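Local coordinates for protein endo-1,4-beta-xylanase C (Paenibacillus barcinonensis, PDB 4XUR) that hydrolyses internal beta-1,4-xylosidic linkages of xylan and, through the CBM22-2 module described here, binds xylan, with xylotetraose bound, at residues 18-23 against 48-53; 56-61 against 158-163; 92-97 against 147-152. All coordinates share one frame; numbering follows the deposited sequence.

In the fold
From the N terminus, the chain leaves strand 16-18 through 18-23, and interaction 1 closes the first loop by tying 18-23 to strand 48-53 around a calcium ion. That strand leads to 56-61, which opens interaction 2; its partner, 158-163, lies just before strand 164-173. Interaction 3, 92-97 against 147-152, is nested inside the long loop that interaction 2 closes. Interactions 1 and 3 each tie a loop to a strand, 48-53 in the six-strand sheet and 90-101 in the four-strand one, their centres about 20 Å apart. Interaction 2 touches both: Pro163 packs on Thr52 of interaction 1, and Asp160 O and Thr58 O meet Thr148 of interaction 3, with which it shares a bound xylose.

Interaction 1 of 3, residues 18-23 against 48-53; sequences ADFEDG and RSLKTS. Unlike the reference sequence in segment 18-23: Asp19 (reference Tyr). With CA (calcium ion), chain G.
Glu21 and Arg48 meet on a calcium ion, the first lending a carboxylate oxygen and the second a backbone carbonyl. Glu21 OE2 binds the calcium at 2.4 Å. Arg48 O does so at 2.3 Å. The shared ion explains why these two acceptors tolerate a separation of 3.0 Å. Asp19 adds its carbonyl O, also at 2.4 Å, and a water occupies a further position. Ser46 OG and both carboxylate oxygens of Asp167 complete the sphere, a hard, all-oxygen set suited to calcium. Glu21 OE2 also accepts the backbone N of Arg48 on its syn side at 3.1 Å, a somewhat bent bond. The bend at chi2 (-50°) swings CD back toward strand 48-53, and OE2 then meets the ion. This calcium site ties the loop after strand 16-18 to strand 48-53, and through Asp167 to strand 164-173, on the beta-sandwich of a CBM22 module. Within the loop, Asp19 OD1 takes the N-H of Glu21 from above the carboxylate plane, an Asx turn, and a type I turn follows from Phe20 to Gly23. Asp19 differs from the reference sequence; it binds calcium through its carbonyl, while its side chain makes the Asx turn. The extended arm of Arg48 runs beside the type I turn, with Glu21 O over one guanidinium face. Gly23, suited to its positive phi (83°) and bare of a side chain, brings CA to the guanidinium edge, 3.4 Å from NH1. Deeper in, Leu50 CB sits over one face of the Phe20 ring, 3.9 Å from the centroid, in a CH-pi contact, while Trp28 and Val38 also pack on this aromatic side chain.

Interaction 2 of 3, residues 56-61 against 158-163; sequences SETYHG and ETDTIP. With XYP (beta-D-xylopyranose), chain D.
Thr161 turns its methyl group toward the backbone of Ser56 and Glu57: with chi1 at 57°, OG1 stands between the backbone N and the carbonyl carbon, and CG2 lies anti to the carbonyl carbon. CG2 consequently rests 3.7 Å from Glu57 N, while OG1 bonds to Thr157 O within its own loop. Thr58 has a similar rotamer, and its CG2 lies alongside Asp160 CB at 4.0 Å, the two side chains pointing the same way. Asp160 OD2 is hydrogen-bonded to Thr157 OG1. Behind this seam, loop 56-61 is folded on itself by a type I turn from Glu57 to His60 and by a nearly straight bond from Ser56 N to His60 ND1 (3.0 Å). Because ND1 accepts here, a neutral His60 would probably carry its proton on NE2. Glu57 CB fills the angle between two rings, covering one face of Tyr59 and the centre of the His60 ring. The opposite face of Tyr59 is the sugar platform, with C3 of a xylose 3.7 Å above its centre. The direct contact between the loops thus rests on van der Waals touches, one methyl against a peptide and one against a CB; the polar bridge is indirect, through Arg55, which bonds His60 O and the carbonyls of Asp160 and Ile162.

Interaction 3 of 3, residues 92-97 against 147-152; sequences VINGSL and ETPWKQ. With XYP (beta-D-xylopyranose), chain B; XYP (beta-D-xylopyranose), chain D.
Glu147 and Ser96 are joined by a hydrogen bond of 2.8 Å from Ser96 OG to Glu147 OE2. OE2 also accepts O3 of a xylose, and OE1 takes O2 of the same sugar at a strikingly short 2.5 Å, so the carboxylate grips two neighbouring hydroxyls. Ser96, whose OG meets OE2 on the anti side, helps to fix the rotation of the carboxylate. The chain of Glu147 is extended beyond CG (chi2 -179°), which carries CD well out from the strand. Its backbone forms an antiparallel, hydrogen-bonded pair with Asn94: Asn94 N to Glu147 O is 2.8 Å and almost straight, and the return bond from Glu147 N to Asn94 O is 3.1 Å. Beyond this pair the two segments are joined by packing. Asn94 sends OD1 to Ser115 and lays ND2 against Pro149 CA, the two side chains crossing at about a right angle. Val92 CG1 meets Pro149 CG at 3.6 Å, and Ile93 CD1 meets the methyl CG2 of Thr148, whose hydroxyl is bonded to Asp160 O and Arg55. Trp150 has one ring face on Lys151 CB; O5 of the xylose held by Glu147 lies over the opposite face, toward the rim, and CH2 touches O3 of the next xylose. A carboxylate on a sheet strand with an aromatic platform nearby, joined by Tyr59, Tyr110, Tyr145 and Arg31, is the glycan-binding cleft of a xylan-binding CBM22 beta-sandwich.

Interaction 1 of 3, residues 18-23 against 48-53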
loop_
_atom_site.group_PDB
_atom_site.type_symbol
_atom_site.label_atom_id
_atom_site.label_comp_id
_atom_site.label_asym_id
_atom_site.label_seq_id
_atom_site.Cartn_x
_atom_site.Cartn_y
_atom_site.Cartn_z
ATOM N N ALA A 18 -6.663 8.524 -4.542
ATOM C CA ALA A 18 -7.188 8.534 -3.228
ATOM C C ALA A 18 -6.525 9.583 -2.301
ATOM O O ALA A 18 -5.346 9.488 -2.019
ATOM C CB ALA A 18 -7.092 7.126 -2.573
ATOM N N ASP A 19 -7.329 10.571 -1.894
ATOM C CA ASP A 19 -6.810 11.632 -1.036
ATOM C C ASP A 19 -7.487 11.608 0.334
ATOM O O ASP A 19 -7.067 12.322 1.219
ATOM C CB ASP A 19 -6.886 13.018 -1.701
ATOM C CG ASP A 19 -8.350 13.451 -1.983
ATOM O OD1 ASP A 19 -9.298 12.961 -1.335
ATOM O OD2 ASP A 19 -8.547 14.290 -2.855
ATOM N N PHE A 20 -8.497 10.731 0.499
ATOM C CA PHE A 20 -9.200 10.517 1.750
ATOM C C PHE A 20 -9.891 11.732 2.373
ATOM O O PHE A 20 -10.363 11.658 3.492
ATOM C CB PHE A 20 -8.250 9.884 2.812
ATOM C CG PHE A 20 -7.625 8.644 2.290
ATOM C CD1 PHE A 20 -8.400 7.470 2.218
ATOM C CD2 PHE A 20 -6.356 8.644 1.875
ATOM C CE1 PHE A 20 -7.861 6.315 1.671
ATOM C CE2 PHE A 20 -5.755 7.457 1.329
ATOM C CZ PHE A 20 -6.517 6.321 1.243
ATOM N N GLU A 21 -10.083 12.763 1.582
ATOM C CA GLU A 21 -10.579 14.044 2.130
ATOM C C GLU A 21 -12.062 14.000 2.382
ATOM O O GLU A 21 -12.581 14.807 3.211
ATOM C CB GLU A 21 -10.178 15.185 1.215
ATOM C CG GLU A 21 -8.683 15.511 1.214
ATOM C CD GLU A 21 -8.070 15.696 2.609
ATOM O OE1 GLU A 21 -8.536 16.581 3.371
ATOM O OE2 GLU A 21 -7.098 14.981 2.973
ATOM N N ASP A 22 -12.766 13.104 1.677
ATOM C CA ASP A 22 -14.159 12.794 1.949
ATOM C C ASP A 22 -14.415 11.945 3.200
ATOM O O ASP A 22 -15.581 11.654 3.507
ATOM C CB ASP A 22 -14.815 12.118 0.723
ATOM C CG ASP A 22 -14.114 10.815 0.286
ATOM O OD1 ASP A 22 -13.339 10.217 1.094
ATOM O OD2 ASP A 22 -14.298 10.388 -0.878
ATOM N N GLY A 23 -13.369 11.419 3.840
ATOM C CA GLY A 23 -13.495 10.609 5.037
ATOM C C GLY A 23 -13.813 9.156 4.837
ATOM O O GLY A 23 -14.093 8.422 5.806
ATOM N N ARG A 48 -6.749 14.801 6.064
ATOM C CA ARG A 48 -7.131 13.403 6.229
ATOM C C ARG A 48 -6.187 12.453 5.496
ATOM O O ARG A 48 -5.607 12.812 4.452
ATOM C CB ARG A 48 -8.575 13.178 5.779
ATOM C CG ARG A 48 -9.558 14.110 6.520
ATOM C CD ARG A 48 -10.974 13.660 6.512
ATOM N NE ARG A 48 -11.850 14.721 7.047
ATOM C CZ ARG A 48 -13.176 14.687 7.039
ATOM N NH1 ARG A 48 -13.820 13.638 6.572
ATOM N NH2 ARG A 48 -13.847 15.713 7.540
ATOM N N SER A 49 -6.055 11.258 6.067
ATOM C CA SER A 49 -5.156 10.225 5.493
ATOM C C SER A 49 -5.549 8.898 6.058
ATOM O O SER A 49 -6.433 8.795 6.868
ATOM C CB SER A 49 -3.711 10.605 5.789
ATOM O OG SER A 49 -3.438 10.571 7.181
ATOM N N LEU A 50 -4.885 7.810 5.610
ATOM C CA LEU A 50 -5.269 6.500 6.017
ATOM C C LEU A 50 -4.233 5.947 6.944
ATOM O O LEU A 50 -3.098 5.711 6.554
ATOM C CB LEU A 50 -5.368 5.590 4.765
ATOM C CG LEU A 50 -5.795 4.141 5.070
ATOM C CD1 LEU A 50 -7.101 4.094 5.833
ATOM C CD2 LEU A 50 -5.845 3.391 3.742
ATOM N N LYS A 51 -4.619 5.751 8.232
ATOM C CA LYS A 51 -3.763 5.207 9.233
ATOM C C LYS A 51 -3.945 3.721 9.350
ATOM O O LYS A 51 -5.073 3.264 9.471
ATOM C CB LYS A 51 -3.999 5.854 10.591
ATOM C CG LYS A 51 -2.966 5.431 11.666
ATOM C CD LYS A 51 -3.271 6.030 13.065
ATOM C CE LYS A 51 -2.042 5.795 13.984
ATOM N NZ LYS A 51 -1.933 6.757 15.107
ATOM N N THR A 52 -2.848 2.984 9.317
ATOM C CA THR A 52 -2.877 1.551 9.630
ATOM C C THR A 52 -2.146 1.359 10.972
ATOM O O THR A 52 -1.022 1.795 11.155
ATOM C CB THR A 52 -2.177 0.689 8.527
ATOM O OG1 THR A 52 -2.789 0.981 7.271
ATOM C CG2 THR A 52 -2.267 -0.772 8.885
ATOM N N SER A 53 -2.783 0.624 11.866
ATOM C CA SER A 53 -2.276 0.382 13.223
ATOM C C SER A 53 -2.632 -0.995 13.657
ATOM O O SER A 53 -3.322 -1.734 12.934
ATOM C CB SER A 53 -2.883 1.424 14.211
ATOM O OG SER A 53 -4.275 1.231 14.328
HETATM CA CA CA G . -5.343 13.577 2.286
HETATM O O HOH W 1 -4.780 14.705 0.482
#

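Interaction 2 of 3, residues 56-61 against 158-163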
loop_
_atom_site.group_PDB
_atom_site.type_symbol
_atom_site.label_atom_id
_atom_site.label_comp_id
_atom_site.label_asym_id
_atom_site.label_seq_id
_atom_site.Cartn_x
_atom_site.Cartn_y
_atom_site.Cartn_z
ATOM N N SER A 56 0.814 -6.565 13.527
ATOM C CA SER A 56 1.598 -7.596 14.278
ATOM C C SER A 56 2.306 -8.526 13.276
ATOM O O SER A 56 2.754 -9.637 13.647
ATOM C CB SER A 56 0.682 -8.372 15.211
ATOM O OG SER A 56 -0.317 -9.124 14.581
ATOM N N GLU A 57 2.404 -8.079 12.032
ATOM C CA GLU A 57 3.261 -8.692 11.044
ATOM C C GLU A 57 3.821 -7.599 10.117
ATOM O O GLU A 57 3.268 -6.484 10.020
ATOM C CB GLU A 57 2.488 -9.735 10.212
ATOM C CG GLU A 57 1.783 -10.858 10.946
ATOM C CD GLU A 57 2.702 -11.893 11.596
ATOM O OE1 GLU A 57 3.912 -11.902 11.361
ATOM O OE2 GLU A 57 2.169 -12.714 12.419
ATOM N N THR A 58 4.959 -7.884 9.473
ATOM C CA THR A 58 5.572 -6.907 8.565
ATOM C C THR A 58 4.623 -6.700 7.413
ATOM O O THR A 58 4.569 -5.612 6.843
ATOM C CB THR A 58 6.914 -7.401 7.919
ATOM O OG1 THR A 58 6.665 -8.621 7.200
ATOM C CG2 THR A 58 7.991 -7.622 8.962
ATOM N N TYR A 59 3.881 -7.768 7.079
ATOM C CA TYR A 59 2.981 -7.742 5.922
ATOM C C TYR A 59 1.589 -7.107 6.156
ATOM O O TYR A 59 0.804 -6.984 5.188
ATOM C CB TYR A 59 2.867 -9.149 5.318
ATOM C CG TYR A 59 2.278 -10.209 6.185
ATOM C CD1 TYR A 59 0.901 -10.327 6.345
ATOM C CD2 TYR A 59 3.102 -11.144 6.846
ATOM C CE1 TYR A 59 0.351 -11.329 7.148
ATOM C CE2 TYR A 59 2.549 -12.160 7.644
ATOM C CZ TYR A 59 1.174 -12.240 7.779
ATOM O OH TYR A 59 0.597 -13.240 8.570
ATOM N N HIS A 60 1.287 -6.722 7.383
ATOM C CA HIS A 60 0.107 -5.907 7.674
ATOM C C HIS A 60 0.284 -4.503 7.108
ATOM O O HIS A 60 1.309 -3.857 7.309
ATOM C CB HIS A 60 -0.166 -5.859 9.194
ATOM C CG HIS A 60 -0.567 -7.155 9.756
ATOM N ND1 HIS A 60 -0.711 -7.372 11.120
ATOM C CD2 HIS A 60 -0.912 -8.310 9.159
ATOM C CE1 HIS A 60 -1.099 -8.624 11.315
ATOM N NE2 HIS A 60 -1.234 -9.212 10.147
ATOM N N GLY A 61 -0.744 -4.021 6.432
ATOM C CA GLY A 61 -0.713 -2.733 5.762
ATOM C C GLY A 61 -1.951 -2.487 4.948
ATOM O O GLY A 61 -2.759 -3.423 4.770
ATOM N N GLU A 158 9.127 -5.032 17.222
ATOM C CA GLU A 158 8.435 -3.753 17.394
ATOM C C GLU A 158 8.636 -2.737 16.294
ATOM O O GLU A 158 7.640 -2.108 15.832
ATOM C CB GLU A 158 8.953 -3.110 18.652
ATOM C CG GLU A 158 8.573 -1.609 18.801
ATOM C CD GLU A 158 8.620 -1.118 20.218
ATOM O OE1 GLU A 158 8.042 -0.018 20.469
ATOM O OE2 GLU A 158 9.155 -1.797 21.108
ATOM N N THR A 159 9.880 -2.497 15.914
ATOM C CA THR A 159 10.251 -1.476 14.940
ATOM C C THR A 159 9.643 -1.819 13.579
ATOM O O THR A 159 9.272 -0.933 12.809
ATOM C CB THR A 159 11.789 -1.356 14.793
ATOM O OG1 THR A 159 12.390 -2.658 14.750
ATOM C CG2 THR A 159 12.386 -0.628 15.971
ATOM N N ASP A 160 9.548 -3.108 13.291
ATOM C CA ASP A 160 8.922 -3.598 12.058
ATOM C C ASP A 160 7.440 -3.314 11.952
ATOM O O ASP A 160 6.903 -3.166 10.816
ATOM C CB ASP A 160 9.052 -5.137 11.950
ATOM C CG ASP A 160 10.461 -5.592 11.712
ATOM O OD1 ASP A 160 11.236 -5.007 10.910
ATOM O OD2 ASP A 160 10.796 -6.621 12.333
ATOM N N THR A 161 6.743 -3.237 13.095
ATOM C CA THR A 161 5.279 -3.253 13.110
ATOM C C THR A 161 4.670 -1.939 13.550
ATOM O O THR A 161 3.546 -1.901 14.056
ATOM C CB THR A 161 4.707 -4.460 13.912
ATOM O OG1 THR A 161 5.220 -4.415 15.236
ATOM C CG2 THR A 161 5.017 -5.785 13.242
ATOM N N ILE A 162 5.443 -0.863 13.445
ATOM C CA ILE A 162 4.949 0.413 13.794
ATOM C C ILE A 162 3.751 0.835 12.935
ATOM O O ILE A 162 3.655 0.453 11.751
ATOM C CB ILE A 162 6.029 1.543 13.686
ATOM C CG1 ILE A 162 6.665 1.537 12.302
ATOM C CG2 ILE A 162 7.051 1.398 14.788
ATOM C CD1 ILE A 162 6.836 2.926 11.768
ATOM N N PRO A 163 2.799 1.614 13.515
ATOM C CA PRO A 163 1.712 2.158 12.708
ATOM C C PRO A 163 2.219 3.194 11.720
ATOM O O PRO A 163 3.288 3.793 11.935
ATOM C CB PRO A 163 0.798 2.833 13.740
ATOM C CG PRO A 163 1.749 3.254 14.831
ATOM C CD PRO A 163 2.814 2.176 14.897
HETATM C C1 XYP D . -0.210 -13.302 3.915
HETATM C C2 XYP D . 0.943 -14.253 4.015
HETATM C C3 XYP D . 2.266 -13.548 4.020
HETATM C C4 XYP D . 2.329 -12.573 2.827
HETATM C C5 XYP D . 1.096 -11.684 2.784
HETATM O O2 XYP D . 0.799 -15.044 5.248
HETATM O O3 XYP D . 3.342 -14.470 3.901
HETATM O O4 XYP D . 3.463 -11.772 2.964
HETATM O O5 XYP D . -0.076 -12.478 2.717
#

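Interaction 3 of 3, residues 92-97 against 147-152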
loop_
_atom_site.group_PDB
_atom_site.type_symbol
_atom_site.label_atom_id
_atom_site.label_comp_id
_atom_site.label_asym_id
_atom_site.label_seq_id
_atom_site.Cartn_x
_atom_site.Cartn_y
_atom_site.Cartn_z
ATOM N N VAL A 92 12.198 1.775 6.593
ATOM C CA VAL A 92 11.866 1.516 5.183
ATOM C C VAL A 92 10.374 1.220 5.092
ATOM O O VAL A 92 9.838 0.452 5.903
ATOM C CB VAL A 92 12.645 0.272 4.659
ATOM C CG1 VAL A 92 12.161 -0.098 3.289
ATOM C CG2 VAL A 92 14.160 0.586 4.738
ATOM N N ILE A 93 9.719 1.770 4.084
ATOM C CA ILE A 93 8.335 1.321 3.752
ATOM C C ILE A 93 8.353 0.881 2.286
ATOM O O ILE A 93 8.977 1.505 1.474
ATOM C CB ILE A 93 7.307 2.442 3.973
ATOM C CG1 ILE A 93 7.085 2.674 5.462
ATOM C CG2 ILE A 93 5.952 2.067 3.395
ATOM C CD1 ILE A 93 6.272 1.601 6.176
ATOM N N ASN A 94 7.638 -0.189 1.994
ATOM C CA ASN A 94 7.653 -0.760 0.652
ATOM C C ASN A 94 6.291 -0.539 0.039
ATOM O O ASN A 94 5.252 -0.596 0.727
ATOM C CB ASN A 94 7.916 -2.292 0.748
ATOM C CG ASN A 94 9.361 -2.626 1.131
ATOM O OD1 ASN A 94 10.217 -1.735 1.235
ATOM N ND2 ASN A 94 9.632 -3.903 1.367
ATOM N N GLY A 95 6.261 -0.266 -1.255
ATOM C CA GLY A 95 4.993 -0.435 -2.022
ATOM C C GLY A 95 5.036 -1.794 -2.712
ATOM O O GLY A 95 6.041 -2.148 -3.334
ATOM N N SER A 96 3.936 -2.552 -2.601
ATOM C CA SER A 96 3.850 -3.914 -3.148
ATOM C C SER A 96 2.546 -4.188 -3.883
ATOM O O SER A 96 1.553 -3.460 -3.743
ATOM C CB SER A 96 4.044 -4.917 -2.043
ATOM O OG SER A 96 5.288 -4.789 -1.418
ATOM N N LEU A 97 2.560 -5.257 -4.677
ATOM C CA LEU A 97 1.438 -5.725 -5.391
ATOM C C LEU A 97 1.089 -7.092 -4.896
ATOM O O LEU A 97 1.970 -7.943 -4.849
ATOM C CB LEU A 97 1.681 -5.772 -6.911
ATOM C CG LEU A 97 2.147 -4.490 -7.587
ATOM C CD1 LEU A 97 2.396 -4.825 -9.043
ATOM C CD2 LEU A 97 1.153 -3.365 -7.406
ATOM N N GLU A 147 3.681 -1.798 3.094
ATOM C CA GLU A 147 4.138 -2.678 4.169
ATOM C C GLU A 147 5.566 -2.306 4.557
ATOM O O GLU A 147 6.174 -1.451 3.977
ATOM C CB GLU A 147 4.111 -4.116 3.724
ATOM C CG GLU A 147 5.066 -4.442 2.568
ATOM C CD GLU A 147 4.994 -5.879 2.153
ATOM O OE1 GLU A 147 4.573 -6.773 2.963
ATOM O OE2 GLU A 147 5.378 -6.147 0.994
ATOM N N THR A 148 6.081 -2.974 5.589
ATOM C CA THR A 148 7.533 -2.903 5.914
ATOM C C THR A 148 8.262 -4.153 5.361
ATOM O O THR A 148 7.661 -5.148 4.962
ATOM C CB THR A 148 7.760 -2.736 7.431
ATOM O OG1 THR A 148 6.948 -3.643 8.175
ATOM C CG2 THR A 148 7.377 -1.385 7.815
ATOM N N PRO A 149 9.586 -4.063 5.312
ATOM C CA PRO A 149 10.298 -5.218 4.656
ATOM C C PRO A 149 10.031 -6.568 5.294
ATOM O O PRO A 149 9.976 -6.710 6.481
ATOM C CB PRO A 149 11.769 -4.801 4.812
ATOM C CG PRO A 149 11.755 -3.318 4.790
ATOM C CD PRO A 149 10.489 -2.954 5.561
ATOM N N TRP A 150 9.863 -7.583 4.442
ATOM C CA TRP A 150 9.455 -8.913 4.801
ATOM C C TRP A 150 10.468 -9.778 5.587
ATOM O O TRP A 150 11.639 -9.620 5.354
ATOM C CB TRP A 150 9.270 -9.570 3.417
ATOM C CG TRP A 150 9.299 -10.957 3.433
ATOM C CD1 TRP A 150 10.304 -11.805 2.937
ATOM C CD2 TRP A 150 8.293 -11.765 3.967
ATOM N NE1 TRP A 150 9.933 -13.117 3.168
ATOM C CE2 TRP A 150 8.700 -13.115 3.802
ATOM C CE3 TRP A 150 7.102 -11.493 4.620
ATOM C CZ2 TRP A 150 7.920 -14.168 4.231
ATOM C CZ3 TRP A 150 6.358 -12.503 5.038
ATOM C CH2 TRP A 150 6.741 -13.847 4.843
ATOM N N LYS A 151 10.099 -10.659 6.525
ATOM C CA LYS A 151 9.265 -10.412 7.731
ATOM C C LYS A 151 10.061 -10.760 9.061
ATOM O O LYS A 151 10.583 -9.844 9.697
ATOM C CB LYS A 151 7.929 -11.121 7.703
ATOM C CG LYS A 151 7.155 -10.928 9.007
ATOM C CD LYS A 151 5.918 -11.784 9.140
ATOM C CE LYS A 151 5.980 -13.059 8.283
ATOM N NZ LYS A 151 5.219 -14.228 8.842
ATOM N N GLN A 152 10.197 -11.993 9.577
ATOM C CA GLN A 152 9.552 -13.258 9.340
ATOM C C GLN A 152 8.922 -13.493 10.722
ATOM O O GLN A 152 9.599 -13.199 11.714
ATOM C CB GLN A 152 10.640 -14.320 9.097
ATOM C CG GLN A 152 11.659 -14.053 7.966
ATOM C CD GLN A 152 13.114 -14.293 8.434
ATOM O OE1 GLN A 152 13.569 -13.694 9.425
ATOM N NE2 GLN A 152 13.845 -15.146 7.718
HETATM C C1 XYP B . 4.071 -11.433 1.737
HETATM C C2 XYP B . 4.830 -10.112 1.853
HETATM C C3 XYP B . 5.595 -9.777 0.578
HETATM C C4 XYP B . 6.433 -11.001 0.139
HETATM C C5 XYP B . 5.587 -12.277 0.115
HETATM O O2 XYP B . 3.904 -9.057 2.077
HETATM O O3 XYP B . 6.454 -8.681 0.776
HETATM O O4 XYP B . 6.926 -10.716 -1.191
HETATM O O5 XYP B . 5.013 -12.503 1.386
HETATM C C1 XYP D . -0.210 -13.302 3.915
HETATM C C2 XYP D . 0.943 -14.253 4.015
HETATM C C3 XYP D . 2.266 -13.548 4.020
HETATM C C4 XYP D . 2.329 -12.573 2.827
HETATM C C5 XYP D . 1.096 -11.684 2.784
HETATM O O2 XYP D . 0.799 -15.044 5.248
HETATM O O3 XYP D . 3.342 -14.470 3.901
HETATM O O4 XYP D . 3.463 -11.772 2.964
HETATM O O5 XYP D . -0.076 -12.478 2.717
#